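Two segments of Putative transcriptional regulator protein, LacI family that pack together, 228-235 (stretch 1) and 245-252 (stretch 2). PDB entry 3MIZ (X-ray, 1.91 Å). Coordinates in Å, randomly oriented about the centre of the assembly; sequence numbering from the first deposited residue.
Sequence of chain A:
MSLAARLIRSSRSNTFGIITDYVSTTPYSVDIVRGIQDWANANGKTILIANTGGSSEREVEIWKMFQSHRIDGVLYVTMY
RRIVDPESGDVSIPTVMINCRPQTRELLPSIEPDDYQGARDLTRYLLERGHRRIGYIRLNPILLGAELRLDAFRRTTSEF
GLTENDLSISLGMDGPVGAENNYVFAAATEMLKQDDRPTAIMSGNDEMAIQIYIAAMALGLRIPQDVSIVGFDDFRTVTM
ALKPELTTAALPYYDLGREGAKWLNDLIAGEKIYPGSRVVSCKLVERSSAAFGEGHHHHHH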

# COMPACT_ATOMS: atom_id res chain seq x y z
N SER A 228 -11.20 24.04 -0.36
CA SER A 228 -9.82 23.57 -0.48
C SER A 228 -9.66 22.32 0.38
O SER A 228 -10.32 22.19 1.41
CB SER A 228 -8.84 24.64 -0.00
OG SER A 228 -8.83 25.77 -0.87
N ILE A 229 -8.80 21.41 -0.04
CA ILE A 229 -8.56 20.19 0.73
C ILE A 229 -7.07 19.89 0.73
O ILE A 229 -6.43 19.96 -0.31
CB ILE A 229 -9.32 18.99 0.12
CG1 ILE A 229 -10.84 19.27 0.14
CG2 ILE A 229 -9.01 17.72 0.92
CD1 ILE A 229 -11.67 18.21 -0.55
N VAL A 230 -6.52 19.59 1.91
CA VAL A 230 -5.11 19.23 2.01
C VAL A 230 -5.06 17.92 2.79
O VAL A 230 -5.96 17.62 3.56
CB VAL A 230 -4.27 20.33 2.73
CG1 VAL A 230 -4.32 21.64 1.92
CG2 VAL A 230 -4.79 20.57 4.15
N GLY A 231 -4.03 17.11 2.55
CA GLY A 231 -3.93 15.84 3.25
C GLY A 231 -2.66 15.76 4.08
O GLY A 231 -2.14 16.77 4.53
N PHE A 232 -2.18 14.53 4.30
CA PHE A 232 -0.95 14.32 5.05
C PHE A 232 -0.39 12.94 4.74
O PHE A 232 -1.14 11.96 4.66
CB PHE A 232 -1.22 14.44 6.56
CG PHE A 232 -0.02 14.87 7.35
CD1 PHE A 232 1.12 14.07 7.41
CD2 PHE A 232 -0.02 16.09 8.04
CE1 PHE A 232 2.25 14.47 8.14
CE2 PHE A 232 1.10 16.51 8.77
CZ PHE A 232 2.24 15.69 8.82
N ASP A 233 0.94 12.89 4.55
CA ASP A 233 1.73 11.68 4.27
C ASP A 233 2.42 11.65 2.91
O ASP A 233 3.54 11.17 2.77
CB ASP A 233 0.88 10.40 4.32
CG ASP A 233 0.37 10.06 5.71
OD1 ASP A 233 0.66 10.78 6.69
OD2 ASP A 233 -0.36 9.05 5.79
N ASP A 234 1.72 12.18 1.91
CA ASP A 234 2.10 12.14 0.50
C ASP A 234 2.17 10.68 0.10
O ASP A 234 3.20 10.18 -0.36
CB ASP A 234 3.42 12.84 0.16
CG ASP A 234 3.59 13.02 -1.37
OD1 ASP A 234 2.55 13.18 -2.06
OD2 ASP A 234 4.73 13.01 -1.88
N PHE A 235 1.07 9.98 0.33
CA PHE A 235 0.91 8.58 -0.02
C PHE A 235 0.64 8.64 -1.52
O PHE A 235 -0.48 8.89 -1.93
CB PHE A 235 -0.29 7.99 0.75
CG PHE A 235 -0.59 6.55 0.43
CD1 PHE A 235 0.42 5.66 0.09
CD2 PHE A 235 -1.90 6.08 0.52
CE1 PHE A 235 0.13 4.31 -0.15
CE2 PHE A 235 -2.20 4.73 0.28
CZ PHE A 235 -1.18 3.85 -0.06
N GLU A 245 -4.69 17.45 -8.05
CA GLU A 245 -3.60 16.84 -7.31
C GLU A 245 -3.63 17.38 -5.88
O GLU A 245 -3.72 18.59 -5.67
CB GLU A 245 -2.26 17.19 -7.97
CG GLU A 245 -2.04 16.54 -9.32
CD GLU A 245 -1.85 15.04 -9.22
OE1 GLU A 245 -2.78 14.35 -8.77
OE2 GLU A 245 -0.75 14.55 -9.59
N LEU A 246 -3.53 16.48 -4.91
CA LEU A 246 -3.60 16.83 -3.48
C LEU A 246 -2.37 17.49 -2.85
O LEU A 246 -1.27 16.93 -2.87
CB LEU A 246 -3.94 15.57 -2.68
CG LEU A 246 -4.24 15.73 -1.19
CD1 LEU A 246 -5.52 16.53 -0.99
CD2 LEU A 246 -4.39 14.35 -0.57
N THR A 247 -2.57 18.68 -2.29
CA THR A 247 -1.50 19.39 -1.61
C THR A 247 -1.39 18.69 -0.25
O THR A 247 -2.40 18.49 0.43
CB THR A 247 -1.85 20.86 -1.47
OG1 THR A 247 -1.78 21.48 -2.77
CG2 THR A 247 -0.88 21.56 -0.52
N THR A 248 -0.18 18.34 0.16
CA THR A 248 -0.02 17.59 1.40
C THR A 248 1.32 17.84 2.08
O THR A 248 2.10 18.69 1.66
CB THR A 248 -0.19 16.07 1.08
OG1 THR A 248 -0.27 15.29 2.28
CG2 THR A 248 0.99 15.58 0.25
N ALA A 249 1.57 17.09 3.15
CA ALA A 249 2.83 17.16 3.89
C ALA A 249 3.42 15.76 3.72
O ALA A 249 2.79 14.77 4.10
CB ALA A 249 2.56 17.46 5.36
N ALA A 250 4.61 15.68 3.15
CA ALA A 250 5.22 14.39 2.91
C ALA A 250 5.98 13.84 4.09
O ALA A 250 6.88 14.49 4.63
CB ALA A 250 6.15 14.48 1.71
N LEU A 251 5.62 12.64 4.52
CA LEU A 251 6.35 12.01 5.61
C LEU A 251 7.63 11.60 4.89
O LEU A 251 7.58 10.98 3.83
CB LEU A 251 5.60 10.78 6.12
CG LEU A 251 4.41 11.00 7.05
CD1 LEU A 251 3.69 9.67 7.27
CD2 LEU A 251 4.88 11.58 8.38
N PRO A 252 8.80 11.96 5.45
CA PRO A 252 10.11 11.64 4.87
C PRO A 252 10.54 10.19 5.07
O PRO A 252 11.66 9.91 5.50
CB PRO A 252 11.04 12.63 5.57
CG PRO A 252 10.46 12.66 6.95
CD PRO A 252 8.96 12.76 6.69
O HOH W 1 5.97 10.45 1.83

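The two segments run side by side with their end-to-end directions 42° apart, and together they bury 552 Å² of surface. Three backbone hydrogen bonds form the framework, and small or apolar side chains fill the spaces around it. Glu-245, at the start of stretch 2, lies beyond reach of stretch 1, so the contact begins with Leu-246.

Leu-246 points its CA-to-CB bond sideways, but with chi1 t and chi2 p the end of its side chain comes nearer to stretch 1. Its CD1 lies 3.6 Å from Ile-229 O and 4.2 Å from Ile-229 CG2, an apolar contact between two buried branched residues. The other methyl explains the value of glycine at position 231: a CB in ideal geometry on Gly-231 would stand 2.9 Å from Leu-246 CD2, a clash. Without a side chain, the Gly-231 backbone can pass close to the leucine.

Thr-247 contributes chiefly through its main chain. Gly-231 N donates a hydrogen bond to Thr-247 O at 3.0 Å, with an N-H...acceptor angle of 158°. The same carbonyl receives a CA-H...O contact from Val-230, whose CA is 3.2 Å from Thr-247 O. The CA-to-CB bond of Thr-247 points sideways, and its hydroxyl is satisfied by a hydrogen bond elsewhere in the structure.

At Thr-248 the fit is close, but its hydroxyl makes no hydrogen bond to stretch 1. Phe-232 N and Thr-248 OG1 approach to 2.9 Å with an angle too poor for one; OG1 finds its partner elsewhere. The branched side chain also brings a methyl to the contact, with Thr-248 CG2 3.7 Å from Asp-234 CB.

Ala-249 combines a backbone bond with a compact apolar contact. Its CA-to-CB bond points toward stretch 1, and its CB sits 3.8 Å from the centroid of the Phe-232 ring, only 9° off the ring normal, making a CH-pi interaction over one face. The Phe-232 CA-to-CB bond points away, yet the end of its side chain comes nearer, so the aromatic face can cover the small methyl. Meanwhile Asp-233 N donates to Ala-249 O at 2.7 Å, the shortest of the three hydrogen bonds.

Ala-250 is paired with Asp-233 by a single beta bridge, their CA atoms 4.6 Å apart. Its methyl is short enough to sit against the aspartate: Ala-250 CB is 3.5 Å from Asp-234 CB, a contact between the aliphatic parts of the two side chains, at a position that stays partly exposed.

Leu-251 closes the framework by donating from its N to Asp-233 O at 3.1 Å and 166°. Asp-233 therefore both accepts and donates through its main chain, on either side of Ala-250 in the register. Water 1 reinforces this end by donating to Asp-233 O at 2.7 Å and to Leu-251 O at 2.6 Å. The leucine side chain reaches the edge of the Phe-232 ring, where Leu-251 CD2 is 3.9 Å from Phe-232 CE1, complementing the alanine over the face. Pro-252, its CA-to-CB bond pointing away, takes no part and occupies the N-cap position before a helix.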